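Local coordinates for protein hemoglobin chain d1 (Lumbricus terrestris, PDB 1X9F) that probably carries oxygen, binding it at a heme iron, as one globin chain of the earthworm's multi-subunit hemoglobin, at residues 28-33 and 116-121; 36-41 and 108-113. One frame throughout, in Å; residues are numbered along the deposited sequence.

Contact 1: 28-33 and 116-121; sequences GLELWR and GDRLGT. With CMO (carbon monoxide), chain U.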
loop_
_atom_site.group_PDB
_atom_site.type_symbol
_atom_site.label_atom_id
_atom_site.label_comp_id
_atom_site.label_asym_id
_atom_site.label_seq_id
_atom_site.Cartn_x
_atom_site.Cartn_y
_atom_site.Cartn_z
ATOM N N GLY D 28 -4.086 16.468 7.421
ATOM C CA GLY D 28 -3.714 17.829 7.791
ATOM C C GLY D 28 -2.215 18.065 7.850
ATOM O O GLY D 28 -1.726 19.110 7.415
ATOM N N LEU D 29 -1.501 17.087 8.399
ATOM C CA LEU D 29 -0.053 17.143 8.555
ATOM C C LEU D 29 0.611 17.154 7.185
ATOM O O LEU D 29 1.478 17.989 6.909
ATOM C CB LEU D 29 0.427 15.938 9.380
ATOM C CG LEU D 29 1.920 15.589 9.463
ATOM C CD1 LEU D 29 2.617 16.380 10.566
ATOM C CD2 LEU D 29 2.106 14.096 9.692
ATOM N N GLU D 30 0.189 16.225 6.332
ATOM C CA GLU D 30 0.733 16.114 4.987
ATOM C C GLU D 30 0.534 17.417 4.229
ATOM O O GLU D 30 1.441 17.888 3.537
ATOM C CB GLU D 30 0.071 14.968 4.231
ATOM C CG GLU D 30 0.733 14.662 2.896
ATOM C CD GLU D 30 0.059 13.525 2.157
ATOM O OE1 GLU D 30 -0.586 12.673 2.811
ATOM O OE2 GLU D 30 0.177 13.472 0.913
ATOM N N LEU D 31 -0.659 17.988 4.379
ATOM C CA LEU D 31 -0.993 19.268 3.782
ATOM C C LEU D 31 -0.048 20.370 4.243
ATOM O O LEU D 31 0.591 21.002 3.403
ATOM C CB LEU D 31 -2.457 19.645 4.058
ATOM C CG LEU D 31 -2.954 21.052 3.685
ATOM C CD1 LEU D 31 -2.809 21.317 2.195
ATOM C CD2 LEU D 31 -4.403 21.237 4.114
ATOM N N TRP D 32 0.052 20.600 5.555
ATOM C CA TRP D 32 0.900 21.688 6.061
ATOM C C TRP D 32 2.375 21.490 5.823
ATOM O O TRP D 32 3.109 22.462 5.653
ATOM C CB TRP D 32 0.634 21.985 7.535
ATOM C CG TRP D 32 -0.635 22.672 7.653
ATOM C CD1 TRP D 32 -1.801 22.142 8.090
ATOM C CD2 TRP D 32 -0.920 24.009 7.249
ATOM N NE1 TRP D 32 -2.806 23.076 8.008
ATOM C CE2 TRP D 32 -2.286 24.234 7.494
ATOM C CE3 TRP D 32 -0.151 25.055 6.713
ATOM C CZ2 TRP D 32 -2.899 25.449 7.225
ATOM C CZ3 TRP D 32 -0.764 26.267 6.446
ATOM C CH2 TRP D 32 -2.123 26.455 6.707
ATOM N N ARG D 33 2.816 20.239 5.808
ATOM C CA ARG D 33 4.215 19.978 5.543
ATOM C C ARG D 33 4.575 20.391 4.125
ATOM O O ARG D 33 5.610 21.020 3.908
ATOM C CB ARG D 33 4.568 18.521 5.762
ATOM C CG ARG D 33 6.062 18.334 5.789
ATOM C CD ARG D 33 6.494 16.928 5.998
ATOM N NE ARG D 33 6.078 16.073 4.895
ATOM C CZ ARG D 33 6.373 14.786 4.807
ATOM N NH1 ARG D 33 7.091 14.195 5.756
ATOM N NH2 ARG D 33 5.954 14.080 3.764
ATOM N N GLY D 116 -5.789 15.437 -4.788
ATOM C CA GLY D 116 -5.473 14.649 -5.977
ATOM C C GLY D 116 -4.882 13.287 -5.661
ATOM O O GLY D 116 -5.276 12.285 -6.260
ATOM N N ASP D 117 -3.943 13.243 -4.717
ATOM C CA ASP D 117 -3.340 11.982 -4.292
ATOM C C ASP D 117 -4.364 11.053 -3.678
ATOM O O ASP D 117 -4.374 9.860 -3.968
ATOM C CB ASP D 117 -2.230 12.222 -3.271
ATOM C CG ASP D 117 -1.023 12.894 -3.872
ATOM O OD1 ASP D 117 -0.622 12.515 -4.992
ATOM O OD2 ASP D 117 -0.402 13.809 -3.295
ATOM N N ARG D 118 -5.214 11.598 -2.819
ATOM C CA ARG D 118 -6.209 10.796 -2.126
ATOM C C ARG D 118 -7.280 10.278 -3.068
ATOM O O ARG D 118 -7.656 9.104 -3.003
ATOM C CB ARG D 118 -6.868 11.613 -1.023
ATOM C CG ARG D 118 -5.968 11.883 0.167
ATOM C CD ARG D 118 -5.932 10.729 1.161
ATOM N NE ARG D 118 -5.066 10.990 2.313
ATOM C CZ ARG D 118 -3.834 11.494 2.250
ATOM N NH1 ARG D 118 -3.269 11.792 1.084
ATOM N NH2 ARG D 118 -3.150 11.686 3.369
ATOM N N LEU D 119 -7.779 11.147 -3.940
ATOM C CA LEU D 119 -8.921 10.774 -4.768
ATOM C C LEU D 119 -8.504 10.157 -6.093
ATOM O O LEU D 119 -9.259 9.384 -6.683
ATOM C CB LEU D 119 -9.852 11.970 -4.977
ATOM C CG LEU D 119 -10.563 12.418 -3.693
ATOM C CD1 LEU D 119 -10.960 13.884 -3.769
ATOM C CD2 LEU D 119 -11.775 11.531 -3.381
ATOM N N GLY D 120 -7.306 10.490 -6.561
ATOM C CA GLY D 120 -6.788 9.914 -7.805
ATOM C C GLY D 120 -7.344 10.580 -9.047
ATOM O O GLY D 120 -7.666 11.771 -9.033
ATOM N N THR D 121 -7.462 9.807 -10.123
ATOM C CA THR D 121 -7.906 10.337 -11.412
ATOM C C THR D 121 -9.368 10.800 -11.395
ATOM O O THR D 121 -9.809 11.501 -12.305
ATOM C CB THR D 121 -7.685 9.301 -12.544
ATOM O OG1 THR D 121 -8.939 8.688 -12.894
ATOM C CG2 THR D 121 -6.841 8.117 -12.043
HETATM C C CMO U . -5.050 27.739 9.074
HETATM O O CMO U . -3.735 27.532 9.177
HETATM O O HOH W 1 0.527 14.914 -1.166
#
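Glu30 and Arg118 join helix 21-38 to the end of helix 101-119, the B and G helices of the globin fold, through a salt bridge on the protein surface. Arg118 NH2 gives the straighter bond, 2.8 Å to Glu30 OE1, and lies on the syn side of that oxygen but tilted 33° from the carboxylate plane. OE1 itself sits at the edge of the guanidinium, almost exactly in its plane. A second N-H, from Arg118 NH1, reaches the same Glu30 OE1 weakly at 3.3 Å. The Glu30 chain runs extended toward the other helix, whereas Arg118 bends at its second torsion (chi2 -83°), and the two slide past each other in opposite directions. Glu30 OE2 serves a different partner: a water 2.6 Å away, which also bonds Asp117 OD2 at 2.6 Å and links the two carboxylates. Replacing Glu30 by an alanine would probably leave the Arg118 guanidinium without its carboxylate mate and freer to turn, and cost the water an anchor. Asp117 OD1 points outward to a salt bridge with Arg33 of a second subunit, so the junction borders an interface. On another side of helix 21-38, Trp32 packs edge-to-face with Phe46 and Phe59 and meets the carbon monoxide that is also hydrogen-bonded to His62. There Trp32 CZ2 comes within 3.0 Å of the ligand oxygen, which approaches the indole obliquely.

Contact 2: 36-41 and 108-113; sequences IDDHPE and LKHLLH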
loop_
_atom_site.group_PDB
_atom_site.type_symbol
_atom_site.label_atom_id
_atom_site.label_comp_id
_atom_site.label_asym_id
_atom_site.label_seq_id
_atom_site.Cartn_x
_atom_site.Cartn_y
_atom_site.Cartn_z
ATOM N N ILE D 36 4.436 24.406 4.006
ATOM C CA ILE D 36 5.589 25.008 4.682
ATOM C C ILE D 36 6.932 24.619 4.050
ATOM O O ILE D 36 7.914 25.360 4.162
ATOM C CB ILE D 36 5.555 24.673 6.192
ATOM C CG1 ILE D 36 4.364 25.374 6.859
ATOM C CG2 ILE D 36 6.873 25.047 6.877
ATOM C CD1 ILE D 36 3.918 24.742 8.167
ATOM N N ASP D 37 6.973 23.463 3.391
ATOM C CA ASP D 37 8.149 23.050 2.636
ATOM C C ASP D 37 8.355 24.008 1.476
ATOM O O ASP D 37 9.470 24.462 1.216
ATOM C CB ASP D 37 7.949 21.648 2.079
ATOM C CG ASP D 37 9.076 20.723 2.445
ATOM O OD1 ASP D 37 10.008 20.566 1.626
ATOM O OD2 ASP D 37 9.124 20.113 3.534
ATOM N N ASP D 38 7.257 24.311 0.791
ATOM C CA ASP D 38 7.293 25.146 -0.394
ATOM C C ASP D 38 7.451 26.611 -0.008
ATOM O O ASP D 38 8.092 27.373 -0.730
ATOM C CB ASP D 38 6.022 24.937 -1.227
ATOM C CG ASP D 38 6.051 25.695 -2.552
ATOM O OD1 ASP D 38 4.965 26.076 -3.042
ATOM O OD2 ASP D 38 7.102 25.956 -3.176
ATOM N N HIS D 39 6.871 27.006 1.125
ATOM C CA HIS D 39 6.993 28.387 1.596
ATOM C C HIS D 39 7.233 28.480 3.105
ATOM O O HIS D 39 6.285 28.628 3.883
ATOM C CB HIS D 39 5.754 29.201 1.228
ATOM C CG HIS D 39 5.579 29.425 -0.240
ATOM N ND1 HIS D 39 5.987 30.579 -0.876
ATOM C CD2 HIS D 39 4.997 28.657 -1.192
ATOM C CE1 HIS D 39 5.680 30.504 -2.160
ATOM N NE2 HIS D 39 5.076 29.349 -2.378
ATOM N N PRO D 40 8.501 28.397 3.511
ATOM C CA PRO D 40 8.874 28.477 4.922
ATOM C C PRO D 40 8.531 29.790 5.638
ATOM O O PRO D 40 8.568 29.817 6.871
ATOM C CB PRO D 40 10.395 28.259 4.899
ATOM C CG PRO D 40 10.812 28.600 3.521
ATOM C CD PRO D 40 9.680 28.177 2.644
ATOM N N GLU D 41 8.200 30.858 4.905
ATOM C CA GLU D 41 7.778 32.108 5.563
ATOM C C GLU D 41 6.509 31.861 6.357
ATOM O O GLU D 41 6.278 32.498 7.386
ATOM C CB GLU D 41 7.502 33.262 4.585
ATOM C CG GLU D 41 8.247 33.223 3.269
ATOM C CD GLU D 41 7.590 32.297 2.271
ATOM O OE1 GLU D 41 6.511 32.644 1.739
ATOM O OE2 GLU D 41 8.169 31.225 2.017
ATOM N N LEU D 108 -4.532 26.665 -1.361
ATOM C CA LEU D 108 -5.383 26.029 -2.347
ATOM C C LEU D 108 -4.577 25.131 -3.273
ATOM O O LEU D 108 -5.001 24.013 -3.567
ATOM C CB LEU D 108 -6.125 27.091 -3.161
ATOM C CG LEU D 108 -7.075 26.612 -4.268
ATOM C CD1 LEU D 108 -8.146 25.671 -3.732
ATOM C CD2 LEU D 108 -7.708 27.812 -4.956
ATOM N N LYS D 109 -3.419 25.619 -3.724
ATOM C CA LYS D 109 -2.546 24.843 -4.614
ATOM C C LYS D 109 -2.212 23.490 -3.996
ATOM O O LYS D 109 -2.268 22.456 -4.667
ATOM C CB LYS D 109 -1.245 25.602 -4.932
ATOM C CG LYS D 109 -0.430 24.995 -6.085
ATOM C CD LYS D 109 1.027 24.712 -5.691
ATOM C CE LYS D 109 1.884 25.974 -5.629
ATOM N NZ LYS D 109 3.289 25.676 -5.217
ATOM N N HIS D 110 -1.875 23.505 -2.713
ATOM C CA HIS D 110 -1.479 22.289 -2.036
ATOM C C HIS D 110 -2.650 21.444 -1.573
ATOM O O HIS D 110 -2.554 20.218 -1.577
ATOM C CB HIS D 110 -0.553 22.605 -0.880
ATOM C CG HIS D 110 0.837 22.935 -1.309
ATOM N ND1 HIS D 110 1.280 24.231 -1.468
ATOM C CD2 HIS D 110 1.889 22.137 -1.612
ATOM C CE1 HIS D 110 2.546 24.217 -1.847
ATOM N NE2 HIS D 110 2.938 22.958 -1.941
ATOM N N LEU D 111 -3.745 22.083 -1.169
ATOM C CA LEU D 111 -4.965 21.345 -0.884
ATOM C C LEU D 111 -5.350 20.501 -2.098
ATOM O O LEU D 111 -5.582 19.300 -1.968
ATOM C CB LEU D 111 -6.104 22.286 -0.495
ATOM C CG LEU D 111 -7.442 21.601 -0.201
ATOM C CD1 LEU D 111 -7.359 20.671 1.019
ATOM C CD2 LEU D 111 -8.544 22.640 -0.027
ATOM N N LEU D 112 -5.375 21.117 -3.281
ATOM C CA LEU D 112 -5.756 20.409 -4.505
ATOM C C LEU D 112 -4.807 19.261 -4.848
ATOM O O LEU D 112 -5.243 18.201 -5.311
ATOM C CB LEU D 112 -5.883 21.378 -5.683
ATOM C CG LEU D 112 -7.021 22.401 -5.612
ATOM C CD1 LEU D 112 -7.162 23.115 -6.950
ATOM C CD2 LEU D 112 -8.349 21.761 -5.235
ATOM N N HIS D 113 -3.520 19.474 -4.595
ATOM C CA HIS D 113 -2.484 18.483 -4.854
ATOM C C HIS D 113 -2.610 17.272 -3.922
ATOM O O HIS D 113 -2.568 16.125 -4.383
ATOM C CB HIS D 113 -1.112 19.144 -4.719
ATOM C CG HIS D 113 0.023 18.279 -5.162
ATOM N ND1 HIS D 113 0.499 17.233 -4.401
ATOM C CD2 HIS D 113 0.785 18.310 -6.280
ATOM C CE1 HIS D 113 1.500 16.652 -5.036
ATOM N NE2 HIS D 113 1.693 17.285 -6.178
#
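Asp38 and His110 meet because their first torsions send both side chains into the space between the helices: Asp38 carries CG opposite its own nitrogen (chi1 -175°), while the His110 ring lies beside the nitrogen of its residue (chi1 -76°). Lys109 takes a more winding path, with bends at its second and third torsions, so that its side chain and that of Asp38 cross at about a right angle. The result is a salt bridge in which Lys109 NZ donates to Asp38 OD1 at 2.8 Å. The ammonium uses the syn side of the oxygen but stands 34° out of the carboxylate plane. The same Asp38 OD1 lies at the edge of the His110 ring, near its plane, 3.3 Å from CE1, so one carboxylate oxygen faces both the lysine and the imidazole. Asp38 CB packs against the same ring edge, 3.6 Å from His110 CE1. Over one face of the imidazole, Lys109 CD sits about 4.1 Å above the ring plane, displaced toward the rim. The ring is further fixed by a hydrogen bond from its ND1 to the carbonyl oxygen of Ile106, one turn earlier in helix 101-119. Buried His110 thus backs a more exposed ion pair. In this all-helical globin, the contact ties the C-terminal end of helix 21-38 to the middle of helix 101-119; His110 also touches Leu31, Asp34 and Ile35 of the former, while Leu108 and Leu112 turn to helix 125-139.

How the contacts relate
Contact 1 and contact 2 join the same two helices, 21-38 and 101-119, at places whose centres are 11 Å apart. Contact 2 pairs a later part of the first helix with an earlier part of the second, inside the span that contact 1 brackets. Leu31 bridges the two: its CD1 lies 3.6 Å from Leu111 N. Both contacts rest on a carboxylate from helix 21-38 and a basic side chain from helix 101-119. Both polar pairs stand off the ligand pocket: of the segment residues Trp32 alone belongs to the carbon monoxide site, while the His110 side chain lies about 9 Å from a heme and about 12 Å from a carbon monoxide.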